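Local coordinates for putative glycosyltransferase (GalT1) (Streptococcus parasanguinis, PDB 4PHR), which binds UDP in this N-terminal GT-D-fold domain of a longer protein and is probably a glycosyltransferase, at residues A[148-154]-A[170-176]; A[156-160]-A[262-268]; A[185-189]-A[211-216]. One frame throughout, in Å; residues are numbered along the deposited sequence.

How the contacts relate
Contact 1 pairs two neighbouring inner strands of the parallel sheet, 148-153 and 170-176. Contact 2 joins the loop after the first strand to segment 262-268; its centre is about 11 Å from that of contact 1. There Arg173 NH1 lies 2.9 Å from Ser158 O, and Arg173 CD lies 3.6 Å from Tyr268 CE1. Contact 3 packs two helices over the sheet, about 14 Å from contact 1 between centres; Val151 CG1 meets Leu212 CD2 at 3.8 Å. Contacts 2 and 3 do not touch. UDP sits at the C-terminal ends of these strands. It touches Gly153 of contact 1 and bonds to Ser156 of contact 2. In contact 3 the Ile188 side chain is about 8 Å from UDP.

Contact 1 (A[148-154]-A[170-176]); sequences LLIVEGA and SIKRLVC
Residues 148-153 and 170-176 are neighbouring parallel strands with extended beta phi/psi, 4.5 Å apart at closest approach, with axes 20° apart. Leu148 pairs with Ile171, and the register runs on to Gly153 with Cys176. Six backbone hydrogen bonds join them: Leu148 N to Ser170 O (2.9 Å), Lys172 N to Leu148 O (3.0 Å), Ile150 N to Lys172 O (2.8 Å), Leu174 N to Ile150 O (2.9 Å), Glu152 N to Leu174 O (3.2 Å) and Cys176 N to Glu152 O (2.7 Å). One salt bridge crosses: Glu152, with chi1 p, brings OE2 to 2.8 Å from Arg173 NH1. Arg173 also bonds to Gln271. Apolar contacts form on both faces: Ile150 CD1 meets Ile171 CG2 at 3.8 Å, and Val151 CG1 meets Cys176 SG at 3.8 Å. The pairing belongs to the five-stranded parallel sheet of a Rossmann-like nucleotide-binding fold, and Gly153 touches UDP. Strands 200-204 and 272-275 flank the pair. Helix 185-195 covers the Val151 and Leu174 face; helix 266-271 covers the Arg173 and Val175 face.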
loop_
_atom_site.group_PDB
_atom_site.type_symbol
_atom_site.label_atom_id
_atom_site.label_comp_id
_atom_site.label_asym_id
_atom_site.label_seq_id
_atom_site.Cartn_x
_atom_site.Cartn_y
_atom_site.Cartn_z
ATOM N N LEU A 148 -11.001 9.164 -10.467
ATOM C CA LEU A 148 -9.776 8.503 -10.042
ATOM C C LEU A 148 -8.749 8.375 -11.148
ATOM O O LEU A 148 -9.097 8.144 -12.310
ATOM C CB LEU A 148 -10.079 7.093 -9.534
ATOM C CG LEU A 148 -11.018 6.987 -8.338
ATOM C CD1 LEU A 148 -11.259 5.525 -7.973
ATOM C CD2 LEU A 148 -10.447 7.781 -7.173
ATOM N N LEU A 149 -7.480 8.500 -10.766
ATOM C CA LEU A 149 -6.381 8.030 -11.592
ATOM C C LEU A 149 -5.707 6.919 -10.800
ATOM O O LEU A 149 -5.178 7.163 -9.718
ATOM C CB LEU A 149 -5.391 9.160 -11.880
ATOM C CG LEU A 149 -4.145 8.766 -12.680
ATOM C CD1 LEU A 149 -4.525 8.192 -14.042
ATOM C CD2 LEU A 149 -3.217 9.960 -12.845
ATOM N N ILE A 150 -5.772 5.699 -11.314
ATOM C CA ILE A 150 -5.153 4.563 -10.648
ATOM C C ILE A 150 -3.864 4.225 -11.368
ATOM O O ILE A 150 -3.868 3.991 -12.579
ATOM C CB ILE A 150 -6.088 3.329 -10.636
ATOM C CG1 ILE A 150 -7.366 3.627 -9.839
ATOM C CG2 ILE A 150 -5.347 2.096 -10.117
ATOM C CD1 ILE A 150 -8.358 2.487 -9.846
ATOM N N VAL A 151 -2.765 4.236 -10.624
ATOM C CA VAL A 151 -1.455 3.905 -11.167
ATOM C C VAL A 151 -1.093 2.562 -10.559
ATOM O O VAL A 151 -0.937 2.456 -9.348
ATOM C CB VAL A 151 -0.402 4.979 -10.793
ATOM C CG1 VAL A 151 0.955 4.661 -11.432
ATOM C CG2 VAL A 151 -0.886 6.370 -11.217
ATOM N N GLU A 152 -1.011 1.529 -11.395
ATOM C CA GLU A 152 -0.851 0.163 -10.913
ATOM C C GLU A 152 -0.123 -0.649 -11.973
ATOM O O GLU A 152 0.102 -0.169 -13.094
ATOM C CB GLU A 152 -2.214 -0.465 -10.622
ATOM C CG GLU A 152 -3.090 -0.574 -11.865
ATOM C CD GLU A 152 -4.421 -1.263 -11.634
ATOM O OE1 GLU A 152 -4.736 -1.606 -10.467
ATOM O OE2 GLU A 152 -5.153 -1.467 -12.633
ATOM N N GLY A 153 0.242 -1.876 -11.623
ATOM C CA GLY A 153 0.936 -2.744 -12.550
ATOM C C GLY A 153 -0.009 -3.502 -13.453
ATOM O O GLY A 153 -1.222 -3.548 -13.223
ATOM N N ALA A 154 0.555 -4.135 -14.473
ATOM C CA ALA A 154 -0.243 -4.834 -15.470
ATOM C C ALA A 154 -1.058 -6.012 -14.934
ATOM O O ALA A 154 -2.068 -6.386 -15.535
ATOM C CB ALA A 154 0.644 -5.280 -16.632
ATOM N N SER A 170 -15.430 8.258 -12.135
ATOM C CA SER A 170 -14.752 7.772 -13.324
ATOM C C SER A 170 -13.414 7.192 -12.905
ATOM O O SER A 170 -12.897 7.509 -11.828
ATOM C CB SER A 170 -14.558 8.892 -14.347
ATOM O OG SER A 170 -13.555 9.797 -13.924
ATOM N N ILE A 171 -12.860 6.335 -13.754
ATOM C CA ILE A 171 -11.556 5.744 -13.510
ATOM C C ILE A 171 -10.713 5.810 -14.765
ATOM O O ILE A 171 -11.162 5.418 -15.844
ATOM C CB ILE A 171 -11.668 4.273 -13.091
ATOM C CG1 ILE A 171 -12.470 4.154 -11.794
ATOM C CG2 ILE A 171 -10.281 3.642 -12.950
ATOM C CD1 ILE A 171 -12.642 2.736 -11.350
ATOM N N LYS A 172 -9.508 6.344 -14.616
ATOM C CA LYS A 172 -8.482 6.251 -15.641
ATOM C C LYS A 172 -7.328 5.489 -15.007
ATOM O O LYS A 172 -7.071 5.657 -13.819
ATOM C CB LYS A 172 -8.033 7.646 -16.087
ATOM C CG LYS A 172 -9.139 8.471 -16.768
ATOM C CD LYS A 172 -9.566 7.834 -18.073
ATOM C CE LYS A 172 -10.663 8.638 -18.759
ATOM N NZ LYS A 172 -11.178 7.904 -19.942
ATOM N N ARG A 173 -6.638 4.665 -15.792
ATOM C CA ARG A 173 -5.540 3.845 -15.279
ATOM C C ARG A 173 -4.267 4.074 -16.067
ATOM O O ARG A 173 -4.281 4.107 -17.297
ATOM C CB ARG A 173 -5.884 2.351 -15.355
ATOM C CG ARG A 173 -7.104 1.942 -14.569
ATOM C CD ARG A 173 -7.447 0.456 -14.728
ATOM N NE ARG A 173 -8.740 0.186 -14.105
ATOM C CZ ARG A 173 -8.912 -0.404 -12.929
ATOM N NH1 ARG A 173 -7.878 -0.871 -12.225
ATOM N NH2 ARG A 173 -10.147 -0.559 -12.473
ATOM N N LEU A 174 -3.170 4.223 -15.340
ATOM C CA LEU A 174 -1.845 4.229 -15.934
ATOM C C LEU A 174 -1.240 2.882 -15.573
ATOM O O LEU A 174 -0.976 2.609 -14.402
ATOM C CB LEU A 174 -1.007 5.370 -15.358
ATOM C CG LEU A 174 0.364 5.677 -15.960
ATOM C CD1 LEU A 174 0.231 6.017 -17.443
ATOM C CD2 LEU A 174 1.048 6.814 -15.193
ATOM N N VAL A 175 -1.045 2.027 -16.572
ATOM C CA VAL A 175 -0.669 0.643 -16.299
ATOM C C VAL A 175 0.827 0.472 -16.496
ATOM O O VAL A 175 1.339 0.650 -17.597
ATOM C CB VAL A 175 -1.471 -0.345 -17.162
ATOM C CG1 VAL A 175 -1.050 -1.772 -16.877
ATOM C CG2 VAL A 175 -2.963 -0.163 -16.896
ATOM N N CYS A 176 1.509 0.132 -15.410
ATOM C CA CYS A 176 2.956 0.094 -15.336
ATOM C C CYS A 176 3.463 -1.344 -15.253
ATOM O O CYS A 176 2.666 -2.288 -15.187
ATOM C CB CYS A 176 3.399 0.875 -14.102
ATOM S SG CYS A 176 2.769 2.589 -14.049
#

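Contact 2 (A[156-160]-A[262-268]); sequences SRSGV and LEFSQEY. With UDP (uridine-5'-diphosphate), chain B.
Segment 156-160 is a loop. Arg157 has left-handed backbone angles (45/51) and starts a type II beta turn that ends at Val160, closed by Val160 N to Arg157 O at 3.0 Å. Gly159 takes the positive phi (81°) that such a turn needs at its third position. Segment 262-265 is irregular, and a helix starts at Gln266. Ser265 is its N-cap: Ser265 OG accepts from Tyr268 N at 3.1 Å. The nearest CA pair is Val160 with Tyr268, 6.8 Å apart.

Arg157 is the main link. Its chain is extended beyond chi1 m, with chi2 and chi3 t. The guanidinium lies between Leu262 and Tyr268, on opposite faces: Arg157 NE is 3.6 Å from Leu262 CD2, and Arg157 CZ is 3.7 Å from Tyr268 CE2. At its edge, Arg157 NH1 donates to Glu263 O at 3.2 Å. One water accepts from Arg157 NH2 at 2.6 Å. A second water joins Arg157 N (3.0 Å) to Tyr268 OH (2.6 Å). Val160 CG2 packs on Tyr268 CD1 at 3.5 Å. At the start of the segment, Ser156 OG hydrogen-bonds to UDP O3' at 2.9 Å. The contact thus ties the loop that binds the UDP ribose to the start of helix 266-271, near the end of this construct. Tyr268 continues onto Arg173 and Val175 of strand 170-176, and Gly159 N bonds to Asp230 of helix 229-238.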
loop_
_atom_site.group_PDB
_atom_site.type_symbol
_atom_site.label_atom_id
_atom_site.label_comp_id
_atom_site.label_asym_id
_atom_site.label_seq_id
_atom_site.Cartn_x
_atom_site.Cartn_y
_atom_site.Cartn_z
ATOM N N SER A 156 -2.101 -6.068 -11.598
ATOM C CA SER A 156 -2.801 -5.589 -10.399
ATOM C C SER A 156 -4.322 -5.621 -10.572
ATOM O O SER A 156 -5.053 -6.155 -9.728
ATOM C CB SER A 156 -2.355 -4.165 -10.054
ATOM O OG SER A 156 -0.966 -4.106 -9.791
ATOM N N ARG A 157 -4.797 -5.031 -11.664
ATOM C CA ARG A 157 -6.219 -5.045 -12.016
ATOM C C ARG A 157 -7.125 -4.745 -10.820
ATOM O O ARG A 157 -8.103 -5.453 -10.533
ATOM C CB ARG A 157 -6.559 -6.359 -12.711
ATOM C CG ARG A 157 -5.710 -6.505 -13.964
ATOM C CD ARG A 157 -5.946 -7.760 -14.743
ATOM N NE ARG A 157 -5.195 -7.675 -15.992
ATOM C CZ ARG A 157 -5.716 -7.885 -17.194
ATOM N NH1 ARG A 157 -6.992 -8.217 -17.312
ATOM N NH2 ARG A 157 -4.955 -7.774 -18.274
ATOM N N SER A 158 -6.799 -3.659 -10.134
ATOM C CA SER A 158 -7.477 -3.313 -8.895
ATOM C C SER A 158 -8.932 -2.969 -9.175
ATOM O O SER A 158 -9.239 -2.108 -10.005
ATOM C CB SER A 158 -6.771 -2.141 -8.201
ATOM O OG SER A 158 -5.429 -2.467 -7.852
ATOM N N GLY A 159 -9.831 -3.655 -8.479
ATOM C CA GLY A 159 -11.252 -3.428 -8.640
ATOM C C GLY A 159 -11.861 -4.131 -9.836
ATOM O O GLY A 159 -13.069 -4.104 -10.022
ATOM N N VAL A 160 -11.036 -4.789 -10.643
ATOM C CA VAL A 160 -11.546 -5.424 -11.850
ATOM C C VAL A 160 -12.274 -6.714 -11.489
ATOM O O VAL A 160 -11.718 -7.598 -10.841
ATOM C CB VAL A 160 -10.432 -5.691 -12.877
ATOM C CG1 VAL A 160 -10.997 -6.427 -14.087
ATOM C CG2 VAL A 160 -9.791 -4.375 -13.295
ATOM N N LEU A 262 -5.389 -14.495 -17.476
ATOM C CA LEU A 262 -5.961 -13.178 -17.708
ATOM C C LEU A 262 -7.229 -13.246 -18.540
ATOM O O LEU A 262 -7.391 -14.112 -19.409
ATOM C CB LEU A 262 -4.952 -12.258 -18.398
ATOM C CG LEU A 262 -3.708 -11.849 -17.608
ATOM C CD1 LEU A 262 -2.762 -11.070 -18.507
ATOM C CD2 LEU A 262 -4.079 -11.032 -16.378
ATOM N N GLU A 263 -8.127 -12.313 -18.261
ATOM C CA GLU A 263 -9.331 -12.158 -19.051
ATOM C C GLU A 263 -9.244 -10.850 -19.820
ATOM O O GLU A 263 -8.431 -9.977 -19.498
ATOM C CB GLU A 263 -10.559 -12.147 -18.142
ATOM C CG GLU A 263 -10.738 -13.416 -17.322
ATOM C CD GLU A 263 -11.803 -13.271 -16.252
ATOM O OE1 GLU A 263 -11.699 -12.335 -15.430
ATOM O OE2 GLU A 263 -12.748 -14.090 -16.236
ATOM N N PHE A 264 -10.079 -10.716 -20.842
ATOM C CA PHE A 264 -10.264 -9.431 -21.474
ATOM C C PHE A 264 -11.516 -8.770 -20.904
ATOM O O PHE A 264 -12.628 -9.292 -21.011
ATOM C CB PHE A 264 -10.379 -9.563 -22.990
ATOM C CG PHE A 264 -10.436 -8.242 -23.703
ATOM C CD1 PHE A 264 -9.275 -7.589 -24.067
ATOM C CD2 PHE A 264 -11.653 -7.646 -23.992
ATOM C CE1 PHE A 264 -9.322 -6.371 -24.721
ATOM C CE2 PHE A 264 -11.707 -6.428 -24.645
ATOM C CZ PHE A 264 -10.540 -5.791 -25.006
ATOM N N SER A 265 -11.314 -7.618 -20.289
ATOM C CA SER A 265 -12.402 -6.807 -19.773
ATOM C C SER A 265 -12.440 -5.512 -20.555
ATOM O O SER A 265 -11.546 -4.681 -20.426
ATOM C CB SER A 265 -12.188 -6.496 -18.294
ATOM O OG SER A 265 -13.007 -5.407 -17.899
ATOM N N GLN A 266 -13.478 -5.337 -21.362
ATOM C CA GLN A 266 -13.619 -4.133 -22.165
ATOM C C GLN A 266 -13.609 -2.884 -21.289
ATOM O O GLN A 266 -12.969 -1.887 -21.626
ATOM C CB GLN A 266 -14.901 -4.191 -23.004
ATOM C CG GLN A 266 -15.113 -2.981 -23.897
ATOM C CD GLN A 266 -16.202 -3.201 -24.931
ATOM O OE1 GLN A 266 -16.683 -4.320 -25.113
ATOM N NE2 GLN A 266 -16.595 -2.132 -25.614
ATOM N N GLU A 267 -14.310 -2.941 -20.161
ATOM C CA GLU A 267 -14.395 -1.789 -19.269
ATOM C C GLU A 267 -13.015 -1.400 -18.729
ATOM O O GLU A 267 -12.649 -0.227 -18.716
ATOM C CB GLU A 267 -15.375 -2.052 -18.122
ATOM C CG GLU A 267 -15.522 -0.880 -17.164
ATOM C CD GLU A 267 -16.778 -0.958 -16.314
ATOM O OE1 GLU A 267 -17.267 -2.082 -16.070
ATOM O OE2 GLU A 267 -17.280 0.109 -15.897
ATOM N N TYR A 268 -12.253 -2.390 -18.280
ATOM C CA TYR A 268 -10.883 -2.170 -17.834
ATOM C C TYR A 268 -10.049 -1.586 -18.971
ATOM O O TYR A 268 -9.370 -0.572 -18.806
ATOM C CB TYR A 268 -10.292 -3.489 -17.317
ATOM C CG TYR A 268 -8.792 -3.520 -17.103
ATOM C CD1 TYR A 268 -8.200 -2.858 -16.034
ATOM C CD2 TYR A 268 -7.973 -4.262 -17.950
ATOM C CE1 TYR A 268 -6.819 -2.905 -15.832
ATOM C CE2 TYR A 268 -6.601 -4.319 -17.755
ATOM C CZ TYR A 268 -6.027 -3.640 -16.698
ATOM O OH TYR A 268 -4.659 -3.714 -16.524
HETATM N N1 UDP B . 3.453 -3.817 -8.073
HETATM C C2 UDP B . 3.600 -3.527 -9.407
HETATM N N3 UDP B . 4.850 -3.274 -9.918
HETATM C C4 UDP B . 5.958 -3.302 -9.105
HETATM C C5 UDP B . 5.813 -3.592 -7.749
HETATM C C6 UDP B . 4.560 -3.987 -7.293
HETATM O O2 UDP B . 2.624 -3.518 -10.157
HETATM O O4 UDP B . 7.056 -3.039 -9.607
HETATM C "C1'" UDP B . 2.096 -4.003 -7.536
HETATM C "C2'" UDP B . 1.605 -5.388 -7.209
HETATM O "O2'" UDP B . 1.159 -6.047 -8.376
HETATM C "C3'" UDP B . 0.470 -5.067 -6.263
HETATM C "C4'" UDP B . 0.978 -3.837 -5.528
HETATM O "O4'" UDP B . 2.076 -3.331 -6.293
HETATM O "O3'" UDP B . -0.682 -4.709 -6.994
HETATM C "C5'" UDP B . 1.416 -4.161 -4.105
HETATM O "O5'" UDP B . 1.949 -2.983 -3.515
HETATM P PA UDP B . 2.546 -2.969 -2.020
HETATM O O1A UDP B . 3.757 -3.809 -1.964
HETATM O O2A UDP B . 2.718 -1.540 -1.663
HETATM O O3A UDP B . 1.353 -3.685 -1.191
HETATM P PB UDP B . 1.092 -3.923 0.400
HETATM O O1B UDP B . 1.376 -5.368 0.640
HETATM O O2B UDP B . -0.346 -3.604 0.563
HETATM O O3B UDP B . 2.011 -3.036 1.183
HETATM O O HOH W 1 -3.855 -3.378 -14.029
HETATM O O HOH W 2 -5.733 -8.313 -20.655
#

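Contact 3 (A[185-189]-A[211-216]); sequences YDEIL and VLVADL
Helix segments 185-189 and 211-216 pass at 10.7 Å between axes, with a signed crossing angle of -48°. The closest CA pair is Leu189 with Leu212, 6.3 Å apart. Tyr185 is the largest bump. With chi1 t and chi2 74°, its ring points edge-first into the groove between Val211, Leu212 and Asp215. Tyr185 CZ lies 3.5 Å from Val211 CG1, and Tyr185 CE1 lies 4.1 Å from Leu212 CB. The tip is held by a very short hydrogen bond, Tyr185 OH to Asp215 OD2 at 2.4 Å.

Both helices cover the same face of the parallel sheet. They belong to successive beta-alpha-beta units, strand 170-176 to strand 200-204 and strand 200-204 to strand 223-225, as expected of a Rossmann-like fold.

Leu212 is the bump in the other direction. With chi1 t and chi2 p, it fills the hollow among Tyr185, Ile188 and Leu189. Leu212 CD2 meets Ile188 CG2 at 4.0 Å, and Leu212 CD1 meets Leu189 CD1 at 3.7 Å. Leu189, with the same rotamer, sets CD1 between Leu212 and Leu216, one helical turn apart; Leu189 CD1 is 3.8 Å from Leu216 CD1. On the sheet side, Leu212 rests on Val203 and Leu216 on Ile201 of strand 200-204. Asp215 uses its other oxygen, OD1, in a salt bridge with Arg59 of helix 54-64.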
loop_
_atom_site.group_PDB
_atom_site.type_symbol
_atom_site.label_atom_id
_atom_site.label_comp_id
_atom_site.label_asym_id
_atom_site.label_seq_id
_atom_site.Cartn_x
_atom_site.Cartn_y
_atom_site.Cartn_z
ATOM N N TYR A 185 10.652 5.022 -13.539
ATOM C CA TYR A 185 10.088 5.996 -12.614
ATOM C C TYR A 185 9.817 7.377 -13.219
ATOM O O TYR A 185 8.729 7.934 -13.031
ATOM C CB TYR A 185 10.925 6.164 -11.348
ATOM C CG TYR A 185 10.280 7.179 -10.450
ATOM C CD1 TYR A 185 9.135 6.856 -9.733
ATOM C CD2 TYR A 185 10.763 8.476 -10.368
ATOM C CE1 TYR A 185 8.508 7.788 -8.935
ATOM C CE2 TYR A 185 10.142 9.419 -9.571
ATOM C CZ TYR A 185 9.012 9.068 -8.860
ATOM O OH TYR A 185 8.388 9.995 -8.063
ATOM N N ASP A 186 10.801 7.943 -13.915
ATOM C CA ASP A 186 10.629 9.283 -14.471
ATOM C C ASP A 186 9.415 9.364 -15.398
ATOM O O ASP A 186 8.644 10.327 -15.342
ATOM C CB ASP A 186 11.891 9.758 -15.206
ATOM C CG ASP A 186 13.044 10.066 -14.262
ATOM O OD1 ASP A 186 12.827 10.156 -13.034
ATOM O OD2 ASP A 186 14.178 10.239 -14.760
ATOM N N GLU A 187 9.244 8.354 -16.246
ATOM C CA GLU A 187 8.088 8.317 -17.143
ATOM C C GLU A 187 6.768 8.156 -16.375
ATOM O O GLU A 187 5.759 8.788 -16.711
ATOM C CB GLU A 187 8.227 7.206 -18.187
ATOM C CG GLU A 187 7.059 7.150 -19.170
ATOM C CD GLU A 187 7.162 5.997 -20.151
ATOM O OE1 GLU A 187 8.050 5.137 -19.974
ATOM O OE2 GLU A 187 6.352 5.956 -21.107
ATOM N N ILE A 188 6.769 7.300 -15.354
ATOM C CA ILE A 188 5.571 7.113 -14.555
ATOM C C ILE A 188 5.163 8.423 -13.888
ATOM O O ILE A 188 3.993 8.809 -13.935
ATOM C CB ILE A 188 5.762 6.013 -13.496
ATOM C CG1 ILE A 188 5.983 4.660 -14.191
ATOM C CG2 ILE A 188 4.550 5.962 -12.574
ATOM C CD1 ILE A 188 6.525 3.559 -13.281
ATOM N N LEU A 189 6.130 9.120 -13.291
ATOM C CA LEU A 189 5.828 10.393 -12.648
ATOM C C LEU A 189 5.299 11.400 -13.667
ATOM O O LEU A 189 4.310 12.076 -13.417
ATOM C CB LEU A 189 7.063 10.963 -11.954
ATOM C CG LEU A 189 6.860 12.323 -11.275
ATOM C CD1 LEU A 189 5.749 12.255 -10.224
ATOM C CD2 LEU A 189 8.164 12.831 -10.663
ATOM N N VAL A 211 7.654 6.484 -3.664
ATOM C CA VAL A 211 8.376 7.598 -4.262
ATOM C C VAL A 211 7.405 8.444 -5.081
ATOM O O VAL A 211 7.433 9.677 -5.024
ATOM C CB VAL A 211 9.544 7.113 -5.142
ATOM C CG1 VAL A 211 10.342 8.308 -5.685
ATOM C CG2 VAL A 211 10.457 6.192 -4.339
ATOM N N LEU A 212 6.532 7.775 -5.827
ATOM C CA LEU A 212 5.537 8.474 -6.630
ATOM C C LEU A 212 4.645 9.342 -5.746
ATOM O O LEU A 212 4.436 10.524 -6.033
ATOM C CB LEU A 212 4.687 7.469 -7.416
ATOM C CG LEU A 212 3.715 8.060 -8.442
ATOM C CD1 LEU A 212 4.480 8.878 -9.471
ATOM C CD2 LEU A 212 2.898 6.964 -9.121
ATOM N N VAL A 213 4.119 8.769 -4.666
ATOM C CA VAL A 213 3.251 9.538 -3.772
ATOM C C VAL A 213 3.994 10.743 -3.177
ATOM O O VAL A 213 3.467 11.852 -3.127
ATOM C CB VAL A 213 2.643 8.641 -2.662
ATOM C CG1 VAL A 213 2.009 9.490 -1.562
ATOM C CG2 VAL A 213 1.616 7.675 -3.270
ATOM N N ALA A 214 5.225 10.522 -2.728
ATOM C CA ALA A 214 6.031 11.604 -2.169
ATOM C C ALA A 214 6.196 12.745 -3.170
ATOM O O ALA A 214 5.990 13.912 -2.828
ATOM C CB ALA A 214 7.384 11.080 -1.721
ATOM N N ASP A 215 6.552 12.413 -4.408
ATOM C CA ASP A 215 6.786 13.447 -5.420
ATOM C C ASP A 215 5.498 14.147 -5.861
ATOM O O ASP A 215 5.498 15.351 -6.112
ATOM C CB ASP A 215 7.526 12.876 -6.632
ATOM C CG ASP A 215 8.984 12.541 -6.334
ATOM O OD1 ASP A 215 9.514 12.974 -5.282
ATOM O OD2 ASP A 215 9.609 11.850 -7.171
ATOM N N LEU A 216 4.405 13.395 -5.976
ATOM C CA LEU A 216 3.101 13.959 -6.330
ATOM C C LEU A 216 2.630 14.929 -5.241
ATOM O O LEU A 216 2.032 15.966 -5.530
ATOM C CB LEU A 216 2.066 12.841 -6.494
ATOM C CG LEU A 216 1.469 12.373 -7.824
ATOM C CD1 LEU A 216 2.185 12.895 -9.066
ATOM C CD2 LEU A 216 1.364 10.842 -7.827
#